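Local coordinates for protein cytosol aminopeptidase (Staphylococcus aureus subsp. aureus, PDB 3KZW) that probably acts as a metal-dependent leucyl-type aminopeptidase, releasing single amino acids from the amino ends of peptides, at residues L100-L103 / K104-S107; P216-F219 / A220-I223; N225-N229 / T230-V234; K237-D240 / T241-E245; A375-Y378 / A379-Q383. One frame throughout, in Å; residues are numbered along the deposited sequence.

Interaction 1 of 5, residues L100-L103 / K104-S107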
loop_
_atom_site.group_PDB
_atom_site.type_symbol
_atom_site.label_atom_id
_atom_site.label_comp_id
_atom_site.label_asym_id
_atom_site.label_seq_id
_atom_site.Cartn_x
_atom_site.Cartn_y
_atom_site.Cartn_z
ATOM N N LEU A 100 9.918 -14.908 46.744
ATOM C CA LEU A 100 10.950 -15.753 46.142
ATOM C C LEU A 100 10.362 -16.978 45.452
ATOM O O LEU A 100 11.055 -17.657 44.693
ATOM C CB LEU A 100 11.969 -16.194 47.195
ATOM C CG LEU A 100 12.557 -15.155 48.155
ATOM C CD1 LEU A 100 13.290 -15.860 49.276
ATOM C CD2 LEU A 100 13.480 -14.175 47.445
ATOM N N GLY A 101 9.086 -17.250 45.718
ATOM C CA GLY A 101 8.408 -18.432 45.188
ATOM C C GLY A 101 8.922 -19.700 45.832
ATOM O O GLY A 101 9.423 -19.673 46.955
ATOM N N ASN A 102 8.795 -20.815 45.121
ATOM C CA ASN A 102 9.335 -22.087 45.591
ATOM C C ASN A 102 10.842 -22.103 45.390
ATOM O O ASN A 102 11.324 -21.904 44.272
ATOM C CB ASN A 102 8.680 -23.258 44.854
ATOM C CG ASN A 102 8.747 -24.555 45.636
ATOM O OD1 ASN A 102 9.813 -24.969 46.101
ATOM N ND2 ASN A 102 7.602 -25.212 45.779
ATOM N N LEU A 103 11.580 -22.325 46.476
ATOM C CA LEU A 103 13.045 -22.300 46.447
ATOM C C LEU A 103 13.660 -23.471 45.682
ATOM O O LEU A 103 14.791 -23.377 45.204
ATOM C CB LEU A 103 13.616 -22.239 47.867
ATOM C CG LEU A 103 13.487 -20.927 48.644
ATOM C CD1 LEU A 103 13.897 -21.131 50.095
ATOM C CD2 LEU A 103 14.306 -19.811 48.007
ATOM N N LYS A 104 12.916 -24.570 45.575
ATOM C CA LYS A 104 13.346 -25.731 44.796
ATOM C C LYS A 104 13.403 -25.397 43.307
ATOM O O LYS A 104 14.342 -25.789 42.611
ATOM C CB LYS A 104 12.401 -26.920 45.010
ATOM C CG LYS A 104 12.269 -27.403 46.444
ATOM C CD LYS A 104 11.289 -28.571 46.527
ATOM C CE LYS A 104 10.813 -28.829 47.954
ATOM N NZ LYS A 104 11.863 -29.438 48.821
ATOM N N THR A 105 12.395 -24.667 42.831
ATOM C CA THR A 105 12.248 -24.359 41.407
ATOM C C THR A 105 12.513 -22.881 41.105
ATOM O O THR A 105 11.753 -22.239 40.374
ATOM C CB THR A 105 10.845 -24.759 40.883
ATOM O OG1 THR A 105 9.833 -24.115 41.668
ATOM C CG2 THR A 105 10.652 -26.272 40.945
ATOM N N ARG A 106 13.596 -22.351 41.670
ATOM C CA ARG A 106 13.960 -20.948 41.475
ATOM C C ARG A 106 15.074 -20.793 40.437
ATOM O O ARG A 106 16.234 -21.115 40.698
ATOM C CB ARG A 106 14.352 -20.296 42.805
ATOM C CG ARG A 106 14.446 -18.776 42.749
ATOM C CD ARG A 106 14.659 -18.162 44.124
ATOM N NE ARG A 106 15.976 -18.474 44.682
ATOM C CZ ARG A 106 16.522 -17.854 45.727
ATOM N NH1 ARG A 106 15.876 -16.871 46.340
ATOM N NH2 ARG A 106 17.723 -18.210 46.156
ATOM N N SER A 107 14.704 -20.291 39.262
ATOM C CA SER A 107 15.632 -20.114 38.147
ATOM C C SER A 107 16.458 -18.838 38.292
ATOM O O SER A 107 16.217 -18.032 39.194
ATOM C CB SER A 107 14.862 -20.091 36.824
ATOM O OG SER A 107 13.919 -19.030 36.800
#

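Interaction 2 of 5, residues P216-F219 / A220-I223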
loop_
_atom_site.group_PDB
_atom_site.type_symbol
_atom_site.label_atom_id
_atom_site.label_comp_id
_atom_site.label_asym_id
_atom_site.label_seq_id
_atom_site.Cartn_x
_atom_site.Cartn_y
_atom_site.Cartn_z
ATOM N N PRO A 216 29.421 9.692 14.341
ATOM C CA PRO A 216 30.586 8.800 14.313
ATOM C C PRO A 216 31.835 9.412 14.957
ATOM O O PRO A 216 32.555 8.717 15.673
ATOM C CB PRO A 216 30.816 8.575 12.818
ATOM C CG PRO A 216 29.474 8.700 12.226
ATOM C CD PRO A 216 28.757 9.751 13.024
ATOM N N GLN A 217 32.075 10.700 14.711
ATOM C CA GLN A 217 33.227 11.400 15.270
ATOM C C GLN A 217 33.160 11.475 16.794
ATOM O O GLN A 217 34.107 11.082 17.476
ATOM C CB GLN A 217 33.349 12.805 14.673
ATOM C CG GLN A 217 34.542 13.599 15.188
ATOM C CD GLN A 217 34.499 15.063 14.788
ATOM O OE1 GLN A 217 34.157 15.405 13.653
ATOM N NE2 GLN A 217 34.856 15.939 15.721
ATOM N N THR A 218 32.040 11.972 17.320
ATOM C CA THR A 218 31.869 12.154 18.767
ATOM C C THR A 218 31.797 10.818 19.496
ATOM O O THR A 218 32.202 10.718 20.654
ATOM C CB THR A 218 30.622 13.002 19.118
ATOM O OG1 THR A 218 29.443 12.350 18.636
ATOM C CG2 THR A 218 30.720 14.400 18.511
ATOM N N PHE A 219 31.281 9.799 18.810
ATOM C CA PHE A 219 31.247 8.437 19.336
ATOM C C PHE A 219 32.662 7.908 19.529
ATOM O O PHE A 219 32.973 7.345 20.579
ATOM C CB PHE A 219 30.436 7.525 18.408
ATOM C CG PHE A 219 30.238 6.121 18.932
ATOM C CD1 PHE A 219 30.020 5.881 20.288
ATOM C CD2 PHE A 219 30.240 5.039 18.058
ATOM C CE1 PHE A 219 29.834 4.583 20.761
ATOM C CE2 PHE A 219 30.046 3.742 18.523
ATOM C CZ PHE A 219 29.843 3.515 19.875
ATOM N N ALA A 220 33.514 8.111 18.522
ATOM C CA ALA A 220 34.930 7.749 18.600
ATOM C C ALA A 220 35.642 8.516 19.716
ATOM O O ALA A 220 36.371 7.923 20.510
ATOM C CB ALA A 220 35.619 7.988 17.265
ATOM N N GLU A 221 35.408 9.827 19.774
ATOM C CA GLU A 221 36.007 10.697 20.786
ATOM C C GLU A 221 35.615 10.294 22.206
ATOM O O GLU A 221 36.443 10.351 23.121
ATOM C CB GLU A 221 35.629 12.159 20.530
ATOM C CG GLU A 221 36.333 12.786 19.333
ATOM C CD GLU A 221 35.754 14.137 18.928
ATOM O OE1 GLU A 221 34.780 14.605 19.563
ATOM O OE2 GLU A 221 36.284 14.731 17.963
ATOM N N ASP A 222 34.358 9.889 22.383
ATOM C CA ASP A 222 33.858 9.457 23.688
ATOM C C ASP A 222 34.517 8.160 24.154
ATOM O O ASP A 222 34.790 7.995 25.344
ATOM C CB ASP A 222 32.333 9.296 23.667
ATOM C CG ASP A 222 31.592 10.627 23.755
ATOM O OD1 ASP A 222 32.237 11.704 23.689
ATOM O OD2 ASP A 222 30.347 10.593 23.888
ATOM N N ILE A 223 34.770 7.253 23.213
ATOM C CA ILE A 223 35.438 5.984 23.507
ATOM C C ILE A 223 36.898 6.221 23.920
ATOM O O ILE A 223 37.381 5.610 24.878
ATOM C CB ILE A 223 35.331 4.988 22.319
ATOM C CG1 ILE A 223 33.874 4.575 22.102
ATOM C CG2 ILE A 223 36.177 3.741 22.562
ATOM C CD1 ILE A 223 33.576 4.020 20.716
#

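Interaction 3 of 5, residues N225-N229 / T230-V234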
loop_
_atom_site.group_PDB
_atom_site.type_symbol
_atom_site.label_atom_id
_atom_site.label_comp_id
_atom_site.label_asym_id
_atom_site.label_seq_id
_atom_site.Cartn_x
_atom_site.Cartn_y
_atom_site.Cartn_z
ATOM N N ASN A 225 38.153 9.030 25.273
ATOM C CA ASN A 225 38.129 9.678 26.585
ATOM C C ASN A 225 37.768 8.732 27.727
ATOM O O ASN A 225 38.276 8.878 28.841
ATOM C CB ASN A 225 37.190 10.888 26.579
ATOM C CG ASN A 225 37.720 12.041 25.736
ATOM O OD1 ASN A 225 38.932 12.213 25.580
ATOM N ND2 ASN A 225 36.807 12.846 25.196
ATOM N N HIS A 226 36.898 7.764 27.444
ATOM C CA HIS A 226 36.470 6.796 28.446
ATOM C C HIS A 226 37.601 5.859 28.869
ATOM O O HIS A 226 37.775 5.596 30.059
ATOM C CB HIS A 226 35.269 5.988 27.954
ATOM C CG HIS A 226 34.836 4.921 28.908
ATOM N ND1 HIS A 226 34.077 5.188 30.027
ATOM C CD2 HIS A 226 35.068 3.588 28.920
ATOM C CE1 HIS A 226 33.856 4.063 30.684
ATOM N NE2 HIS A 226 34.446 3.078 30.034
ATOM N N PHE A 227 38.361 5.364 27.895
ATOM C CA PHE A 227 39.451 4.425 28.159
ATOM C C PHE A 227 40.811 5.101 28.341
ATOM O O PHE A 227 41.842 4.422 28.401
ATOM C CB PHE A 227 39.543 3.385 27.038
ATOM C CG PHE A 227 38.401 2.409 27.010
ATOM C CD1 PHE A 227 38.192 1.525 28.066
ATOM C CD2 PHE A 227 37.548 2.355 25.913
ATOM C CE1 PHE A 227 37.143 0.614 28.037
ATOM C CE2 PHE A 227 36.494 1.447 25.874
ATOM C CZ PHE A 227 36.291 0.574 26.939
ATOM N N LYS A 228 40.806 6.428 28.445
ATOM C CA LYS A 228 42.034 7.226 28.452
ATOM C C LYS A 228 43.036 6.822 29.540
ATOM O O LYS A 228 44.230 6.681 29.262
ATOM C CB LYS A 228 41.709 8.721 28.535
ATOM C CG LYS A 228 42.836 9.618 28.051
ATOM C CD LYS A 228 42.406 11.075 27.960
ATOM C CE LYS A 228 43.585 11.962 27.570
ATOM N NZ LYS A 228 43.211 13.402 27.490
ATOM N N ASN A 229 42.551 6.624 30.765
ATOM C CA ASN A 229 43.428 6.268 31.885
ATOM C C ASN A 229 43.388 4.786 32.276
ATOM O O ASN A 229 43.706 4.422 33.416
ATOM C CB ASN A 229 43.139 7.162 33.099
ATOM C CG ASN A 229 43.576 8.604 32.886
ATOM O OD1 ASN A 229 44.645 8.873 32.328
ATOM N ND2 ASN A 229 42.748 9.542 33.339
ATOM N N THR A 230 43.012 3.935 31.324
ATOM C CA THR A 230 42.864 2.503 31.585
ATOM C C THR A 230 43.914 1.675 30.846
ATOM O O THR A 230 44.755 2.217 30.125
ATOM C CB THR A 230 41.447 1.988 31.207
ATOM O OG1 THR A 230 41.256 2.090 29.790
ATOM C CG2 THR A 230 40.360 2.781 31.930
ATOM N N LYS A 231 43.845 0.360 31.035
ATOM C CA LYS A 231 44.711 -0.597 30.355
ATOM C C LYS A 231 44.321 -0.755 28.880
ATOM O O LYS A 231 45.085 -1.313 28.086
ATOM C CB LYS A 231 44.628 -1.948 31.068
ATOM C CG LYS A 231 45.853 -2.832 30.915
ATOM C CD LYS A 231 45.639 -4.179 31.600
ATOM C CE LYS A 231 46.935 -4.987 31.688
ATOM N NZ LYS A 231 47.436 -5.426 30.352
ATOM N N VAL A 232 43.137 -0.254 28.526
ATOM C CA VAL A 232 42.574 -0.394 27.181
ATOM C C VAL A 232 43.075 0.689 26.217
ATOM O O VAL A 232 42.926 1.884 26.478
ATOM C CB VAL A 232 41.025 -0.380 27.222
ATOM C CG1 VAL A 232 40.444 -0.484 25.828
ATOM C CG2 VAL A 232 40.500 -1.509 28.092
ATOM N N LYS A 233 43.664 0.253 25.103
ATOM C CA LYS A 233 44.166 1.161 24.071
ATOM C C LYS A 233 43.109 1.392 22.999
ATOM O O LYS A 233 42.401 0.464 22.605
ATOM C CB LYS A 233 45.443 0.603 23.428
ATOM C CG LYS A 233 46.565 0.254 24.406
ATOM C CD LYS A 233 47.303 1.498 24.910
ATOM C CE LYS A 233 48.234 1.167 26.075
ATOM N NZ LYS A 233 47.479 0.880 27.336
ATOM N N VAL A 234 43.004 2.633 22.532
ATOM C CA VAL A 234 42.030 2.993 21.503
ATOM C C VAL A 234 42.709 3.725 20.348
ATOM O O VAL A 234 43.417 4.713 20.562
ATOM C CB VAL A 234 40.874 3.863 22.071
ATOM C CG1 VAL A 234 39.845 4.175 20.988
ATOM C CG2 VAL A 234 40.199 3.173 23.250
#

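Interaction 4 of 5, residues K237-D240 / T241-E245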
loop_
_atom_site.group_PDB
_atom_site.type_symbol
_atom_site.label_atom_id
_atom_site.label_comp_id
_atom_site.label_asym_id
_atom_site.label_seq_id
_atom_site.Cartn_x
_atom_site.Cartn_y
_atom_site.Cartn_z
ATOM N N LYS A 237 40.592 5.853 13.366
ATOM C CA LYS A 237 40.939 6.041 11.970
ATOM C C LYS A 237 39.965 7.047 11.357
ATOM O O LYS A 237 38.785 6.735 11.167
ATOM C CB LYS A 237 40.851 4.692 11.255
ATOM C CG LYS A 237 41.820 4.510 10.112
ATOM C CD LYS A 237 42.103 3.030 9.863
ATOM C CE LYS A 237 43.132 2.485 10.844
ATOM N NZ LYS A 237 43.496 1.087 10.521
ATOM N N ASP A 238 40.452 8.255 11.068
ATOM C CA ASP A 238 39.592 9.315 10.531
ATOM C C ASP A 238 39.278 9.119 9.045
ATOM O O ASP A 238 39.806 8.207 8.407
ATOM C CB ASP A 238 40.156 10.719 10.830
ATOM C CG ASP A 238 41.392 11.068 10.002
ATOM O OD1 ASP A 238 41.858 10.242 9.191
ATOM O OD2 ASP A 238 41.905 12.196 10.168
ATOM N N TYR A 239 38.417 9.978 8.506
ATOM C CA TYR A 239 37.870 9.806 7.158
ATOM C C TYR A 239 38.913 9.689 6.040
ATOM O O TYR A 239 38.826 8.783 5.214
ATOM C CB TYR A 239 36.847 10.908 6.840
ATOM C CG TYR A 239 36.102 10.716 5.534
ATOM C CD1 TYR A 239 35.440 9.519 5.251
ATOM C CD2 TYR A 239 36.042 11.738 4.589
ATOM C CE1 TYR A 239 34.754 9.339 4.054
ATOM C CE2 TYR A 239 35.356 11.570 3.390
ATOM C CZ TYR A 239 34.715 10.368 3.130
ATOM O OH TYR A 239 34.033 10.193 1.949
ATOM N N ASP A 240 39.887 10.593 6.005
ATOM C CA ASP A 240 40.887 10.570 4.927
ATOM C C ASP A 240 41.928 9.453 5.063
ATOM O O ASP A 240 42.564 9.075 4.076
ATOM C CB ASP A 240 41.540 11.946 4.672
ATOM C CG ASP A 240 41.614 12.824 5.921
ATOM O OD1 ASP A 240 40.570 13.036 6.586
ATOM O OD2 ASP A 240 42.721 13.331 6.217
ATOM N N THR A 241 42.086 8.918 6.274
ATOM C CA THR A 241 42.954 7.761 6.492
ATOM C C THR A 241 42.261 6.493 6.002
ATOM O O THR A 241 42.856 5.707 5.260
ATOM C CB THR A 241 43.355 7.592 7.977
ATOM O OG1 THR A 241 43.895 8.820 8.472
ATOM C CG2 THR A 241 44.400 6.495 8.139
ATOM N N LEU A 242 41.002 6.307 6.405
ATOM C CA LEU A 242 40.262 5.083 6.078
ATOM C C LEU A 242 39.959 4.939 4.586
ATOM O O LEU A 242 39.832 3.822 4.094
ATOM C CB LEU A 242 38.998 4.925 6.945
ATOM C CG LEU A 242 37.764 5.822 6.817
ATOM C CD1 LEU A 242 36.832 5.322 5.725
ATOM C CD2 LEU A 242 37.032 5.856 8.140
ATOM N N VAL A 243 39.854 6.058 3.870
ATOM C CA VAL A 243 39.681 5.998 2.414
ATOM C C VAL A 243 40.983 5.607 1.709
ATOM O O VAL A 243 40.984 4.706 0.872
ATOM C CB VAL A 243 39.054 7.290 1.798
ATOM C CG1 VAL A 243 37.648 7.502 2.320
ATOM C CG2 VAL A 243 39.909 8.514 2.063
ATOM N N SER A 244 42.084 6.265 2.077
ATOM C CA SER A 244 43.398 5.985 1.487
ATOM C C SER A 244 43.905 4.578 1.812
ATOM O O SER A 244 44.711 4.017 1.070
ATOM C CB SER A 244 44.428 7.033 1.918
ATOM O OG SER A 244 44.573 7.057 3.326
ATOM N N GLU A 245 43.425 4.019 2.920
ATOM C CA GLU A 245 43.732 2.639 3.296
ATOM C C GLU A 245 42.786 1.634 2.634
ATOM O O GLU A 245 42.947 0.423 2.790
ATOM C CB GLU A 245 43.734 2.471 4.819
ATOM C CG GLU A 245 44.972 3.049 5.493
ATOM C CD GLU A 245 45.032 2.778 6.989
ATOM O OE1 GLU A 245 44.216 1.977 7.498
ATOM O OE2 GLU A 245 45.907 3.369 7.655
#

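Interaction 5 of 5, residues A375-Y378 / A379-Q383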
loop_
_atom_site.group_PDB
_atom_site.type_symbol
_atom_site.label_atom_id
_atom_site.label_comp_id
_atom_site.label_asym_id
_atom_site.label_seq_id
_atom_site.Cartn_x
_atom_site.Cartn_y
_atom_site.Cartn_z
ATOM N N ALA A 375 35.022 -4.166 8.275
ATOM C CA ALA A 375 35.481 -4.320 9.650
ATOM C C ALA A 375 35.950 -5.747 9.948
ATOM O O ALA A 375 36.959 -5.942 10.630
ATOM C CB ALA A 375 34.391 -3.893 10.622
ATOM N N VAL A 376 35.218 -6.736 9.432
ATOM C CA VAL A 376 35.562 -8.147 9.622
ATOM C C VAL A 376 36.888 -8.480 8.939
ATOM O O VAL A 376 37.747 -9.142 9.531
ATOM C CB VAL A 376 34.425 -9.102 9.149
ATOM C CG1 VAL A 376 34.929 -10.528 8.985
ATOM C CG2 VAL A 376 33.261 -9.072 10.128
ATOM N N PHE A 377 37.056 -8.005 7.705
ATOM C CA PHE A 377 38.298 -8.219 6.963
ATOM C C PHE A 377 39.488 -7.586 7.680
ATOM O O PHE A 377 40.566 -8.178 7.747
ATOM C CB PHE A 377 38.189 -7.696 5.526
ATOM C CG PHE A 377 39.340 -8.099 4.649
ATOM C CD1 PHE A 377 39.376 -9.360 4.058
ATOM C CD2 PHE A 377 40.398 -7.224 4.421
ATOM C CE1 PHE A 377 40.449 -9.745 3.251
ATOM C CE2 PHE A 377 41.477 -7.601 3.614
ATOM C CZ PHE A 377 41.500 -8.863 3.028
ATOM N N TYR A 378 39.279 -6.385 8.217
ATOM C CA TYR A 378 40.301 -5.695 8.999
ATOM C C TYR A 378 40.619 -6.436 10.298
ATOM O O TYR A 378 41.779 -6.526 10.695
ATOM C CB TYR A 378 39.877 -4.253 9.293
ATOM C CG TYR A 378 40.842 -3.488 10.173
ATOM C CD1 TYR A 378 42.056 -3.018 9.668
ATOM C CD2 TYR A 378 40.540 -3.229 11.509
ATOM C CE1 TYR A 378 42.947 -2.316 10.473
ATOM C CE2 TYR A 378 41.423 -2.527 12.323
ATOM C CZ TYR A 378 42.623 -2.074 11.798
ATOM O OH TYR A 378 43.497 -1.379 12.597
ATOM N N ALA A 379 39.589 -6.966 10.952
ATOM C CA ALA A 379 39.766 -7.716 12.196
ATOM C C ALA A 379 40.595 -8.985 11.985
ATOM O O ALA A 379 41.375 -9.378 12.857
ATOM C CB ALA A 379 38.416 -8.056 12.807
ATOM N N ASN A 380 40.428 -9.606 10.819
ATOM C CA ASN A 380 41.102 -10.856 10.485
ATOM C C ASN A 380 42.610 -10.692 10.257
ATOM O O ASN A 380 43.363 -11.667 10.320
ATOM C CB ASN A 380 40.440 -11.500 9.263
ATOM C CG ASN A 380 40.547 -13.015 9.265
ATOM O OD1 ASN A 380 40.659 -13.645 10.318
ATOM N ND2 ASN A 380 40.499 -13.609 8.081
ATOM N N GLN A 381 43.038 -9.457 10.002
ATOM C CA GLN A 381 44.456 -9.118 9.857
ATOM C C GLN A 381 45.215 -9.375 11.159
ATOM O O GLN A 381 46.406 -9.690 11.140
ATOM C CB GLN A 381 44.623 -7.648 9.465
ATOM C CG GLN A 381 43.756 -7.186 8.303
ATOM C CD GLN A 381 44.456 -7.280 6.968
ATOM O OE1 GLN A 381 44.985 -8.334 6.596
ATOM N NE2 GLN A 381 44.460 -6.172 6.228
ATOM N N TYR A 382 44.515 -9.231 12.284
ATOM C CA TYR A 382 45.075 -9.478 13.610
ATOM C C TYR A 382 45.230 -10.971 13.903
ATOM O O TYR A 382 45.744 -11.354 14.959
ATOM C CB TYR A 382 44.205 -8.817 14.686
ATOM C CG TYR A 382 44.318 -7.308 14.735
ATOM C CD1 TYR A 382 43.502 -6.501 13.940
ATOM C CD2 TYR A 382 45.235 -6.686 15.581
ATOM C CE1 TYR A 382 43.600 -5.112 13.984
ATOM C CE2 TYR A 382 45.341 -5.298 15.631
ATOM C CZ TYR A 382 44.519 -4.520 14.830
ATOM O OH TYR A 382 44.617 -3.150 14.872
ATOM N N GLN A 383 44.790 -11.801 12.956
ATOM C CA GLN A 383 44.809 -13.267 13.078
ATOM C C GLN A 383 44.174 -13.757 14.388
ATOM O O GLN A 383 44.860 -14.324 15.245
ATOM C CB GLN A 383 46.228 -13.824 12.903
ATOM C CG GLN A 383 46.805 -13.623 11.511
ATOM C CD GLN A 383 48.266 -14.009 11.425
ATOM O OE1 GLN A 383 48.624 -15.178 11.584
ATOM N NE2 GLN A 383 49.122 -13.023 11.167
#

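Interaction 1 of 5, residues L100-L103 / K104-S107
Asn102 turns CG anti to its own nitrogen (chi1 -157°), and this swings OD1 across to Lys104. The result is an Asx turn. Lys104 N donates to Asn102 OD1 at 3.2 Å, with an N-H...O angle of 153°. The donor lies in the amide carbonyl plane, on a lone pair. The Lys104 side chain slants past the amide, with CB 3.4 Å from Asn102 OD1. Its own end bonds to the Tyr141 hydroxyl. A weaker bond, Thr105 N to Asn102 O, also spans the bend.

Arg106 forms the other half of the contact. Its chain runs straight to CD and then bends at chi3 (68°). The Arg106 side chain runs beside those of Leu100 and Leu103, pointing the same way. Further out, Arg106 NH2 meets Asp142 in a salt bridge and also bonds to Phe137 O. The turn carries the chain from strand 91-101 of the N-terminal domain toward helix 108-124, which Ser107 caps. The two leucines reach the guanidinium from different directions. Leu100 CD2 sits at its edge, in plane, 3.8 Å from Arg106 NH1. Leu103 CD2 lies over the centre of one face, 3.7 Å from Arg106 CZ.

Interaction 2 of 5, residues P216-F219 / A220-I223
Gln217 and Glu221 join their side chains one helical turn apart. Gln217 NE2 donates to Glu221 OE2 at 2.9 Å, with an N-H...O angle of 156°. The carboxylate oxygen lies close to the amide plane of Gln217. At the Glu221 end the donor comes from above the carboxylate plane. The amide and carboxylate planes are 68° apart. Gln217 reaches there with an extended chain, CG anti to the backbone N (chi1 -179°).

The backbone polar atoms are satisfied in the alpha-helical way. Ala220 N bonds to Pro216 O, Glu221 N to Gln217 O, Asp222 N to Thr218 O and Ile223 N to Phe219 O. The Ala220 bond measures 3.1 Å from N to Pro216 O. Thr218 OG1 accepts from Thr215 N and donates to Val213 O, both just before the helix.

The buried side of the turn is apolar. Ile223 CD1 makes a CH-pi contact over one face of the Phe219 ring, 3.9 Å from its centroid. It stands off-centre, toward the rim, and its nearest ring atom is Phe219 CE1 at 3.8 Å.

Phe219 also meets Phe206 edge-to-face and touches Ala310 of helix 308-322. Ala220 and Ile223 rest on strand 262-269, and Pro216, Phe219 and Ile223 on strand 328-338. Helix 216-226 is thus packed against the sheet of the catalytic domain.

Interaction 3 of 5, residues N225-N229 / T230-V234
Phe227 and Val232 form the tight part of this contact. Val232 CG1 lies over one face of the Phe227 ring in a CH-pi contact, 3.9 Å from the centroid and offset toward the rim. His226 CD2 covers the opposite face, over the centre. The ring is therefore sandwiched between the two side chains. Val234 CG2 adds a contact at 3.8 Å to Phe227 CD2. Phe227 and Val232 are buried here, and both also touch helix 308-322. The His226 ring is tied there as well, through NE2 to Glu318.

Thr230 lies on the solvent side, where the grip is polar. Its OG1 sits between the backbone N and the carbonyl carbon (chi1 66°), placed to donate to Phe227 O at 2.8 Å. Thr230 N bonds to the same Phe227 O at 3.2 Å. Both donors come from one face of the carbonyl plane. Thr230 OG1 also lies at the edge of the Phe227 ring. Thr230 and Asn229 make up the exposed side.

Thr230 OG1 accepts from Val232 N at 3.3 Å. A type I beta turn, Phe227 to Thr230, thus runs into an ST turn and links helix 216-226 to strand 233-237.

Interaction 4 of 5, residues K237-D240 / T241-E245
Asp238 and Thr241 form the first shell at the start of helix 239-244. Asp238 OD1 accepts from Thr241 N at 3.2 Å and from Thr241 OG1 at 2.6 Å. The backbone donor comes nearly head-on to the C-O bond. The hydroxyl comes from the syn side, 28° out of the carboxylate plane. The two donors approach from opposite faces of that plane. Asp238 places its carboxylate there by setting CG between its backbone N and carbonyl carbon (chi1 72°). The negative charge at the helix N-terminus would be expected to suit the helix dipole.

Backbone bonds continue the turn. Leu242 N donates to Asp238 O at 3.0 Å, and Val243 N to Tyr239 O. On one flank, Val243 CG1 stands over a face of the Tyr239 ring in a CH-pi contact, 4.3 Å from its centroid. The closest ring atom is Tyr239 CE1.

On another flank, Lys237 spans the turn. Its CG touches Thr241 CG2 at 3.8 Å, and a bend at chi3 (-81°) brings NZ to Glu245 OE1. This is a salt bridge of 3.2 Å between Lys237 NZ and Glu245 OE1, weak as a hydrogen bond. The two side chains cross at about a right angle.

Outside this shell, Lys237 is paired through its backbone with Leu263 of strand 262-269. Leu242 packs on Leu250 and Tyr239 on Gln251, both of helix 248-254. The Asp238 carboxylate is thus a side-chain N-cap, at the point where strand 233-237 passes into a short surface helix.

Interaction 5 of 5, residues A375-Y378 / A379-Q383
Ala375 and Ala379 open the contact with a backbone bond, Ala379 N to Ala375 O at 2.8 Å. Both alanines are buried on the sheet side of helix 368-380, against strands 278-285 and 328-338. Val376 follows, and its O accepts from Asn380 N at 3.0 Å. Its side chain touches Ser473 and lies about 8 Å from a bound sodium ion. The Asn380 amide leads out of the contact, with OD1 bonded to Thr476 OG1.

Phe377 comes next. Its carbonyl O has the Gln381 CG methylene beside it at 3.4 Å. Gln381 bends at chi2 (-93°), bringing its NE2 obliquely toward the Phe377 ring.

Tyr378 makes the main side-chain contact. The edge of Tyr382 faces its ring in an offset edge-to-face pair, with centroids 5.6 Å apart and planes at 82°. Tyr382 CE1 leads, 3.8 Å from Tyr378 CE2. Tyr382 OH also donates to Tyr378 OH at 3.1 Å, so the ring pair has a polar tie at its outer end. Tyr378 OH has further, weak bonds to Lys237 NZ and Thr265 OG1. Tyr378 O accepts from Gln381 N, the donor standing above the carbonyl plane. This is an i to i+3 bond.

A type I beta turn from Asn380 to Gln383 follows, and Gln383 takes positive phi (51°). These turns lead out of a helix packed on the catalytic-domain sheet.

In the fold
Interactions 2 to 5 all belong to the catalytic domain, while interaction 1 lies in the N-terminal domain. Its centre is about 42 to 55 Å from theirs. Interactions 2 and 3 share helix 216-226 and touch, with Ile223 CG2 4.0 Å from Val234 CG1. Interaction 4 adjoins interaction 3 in sequence, though their centres are about 22 Å apart. Interactions 4 and 5 are distant in sequence but meet in space, where Lys237 NZ lies 3.2 Å from Tyr378 OH, probably a weak hydrogen bond. Strand 262-269 is a common neighbour of interactions 2 to 5. Of the five, interaction 5 is the one noted near a bound sodium ion.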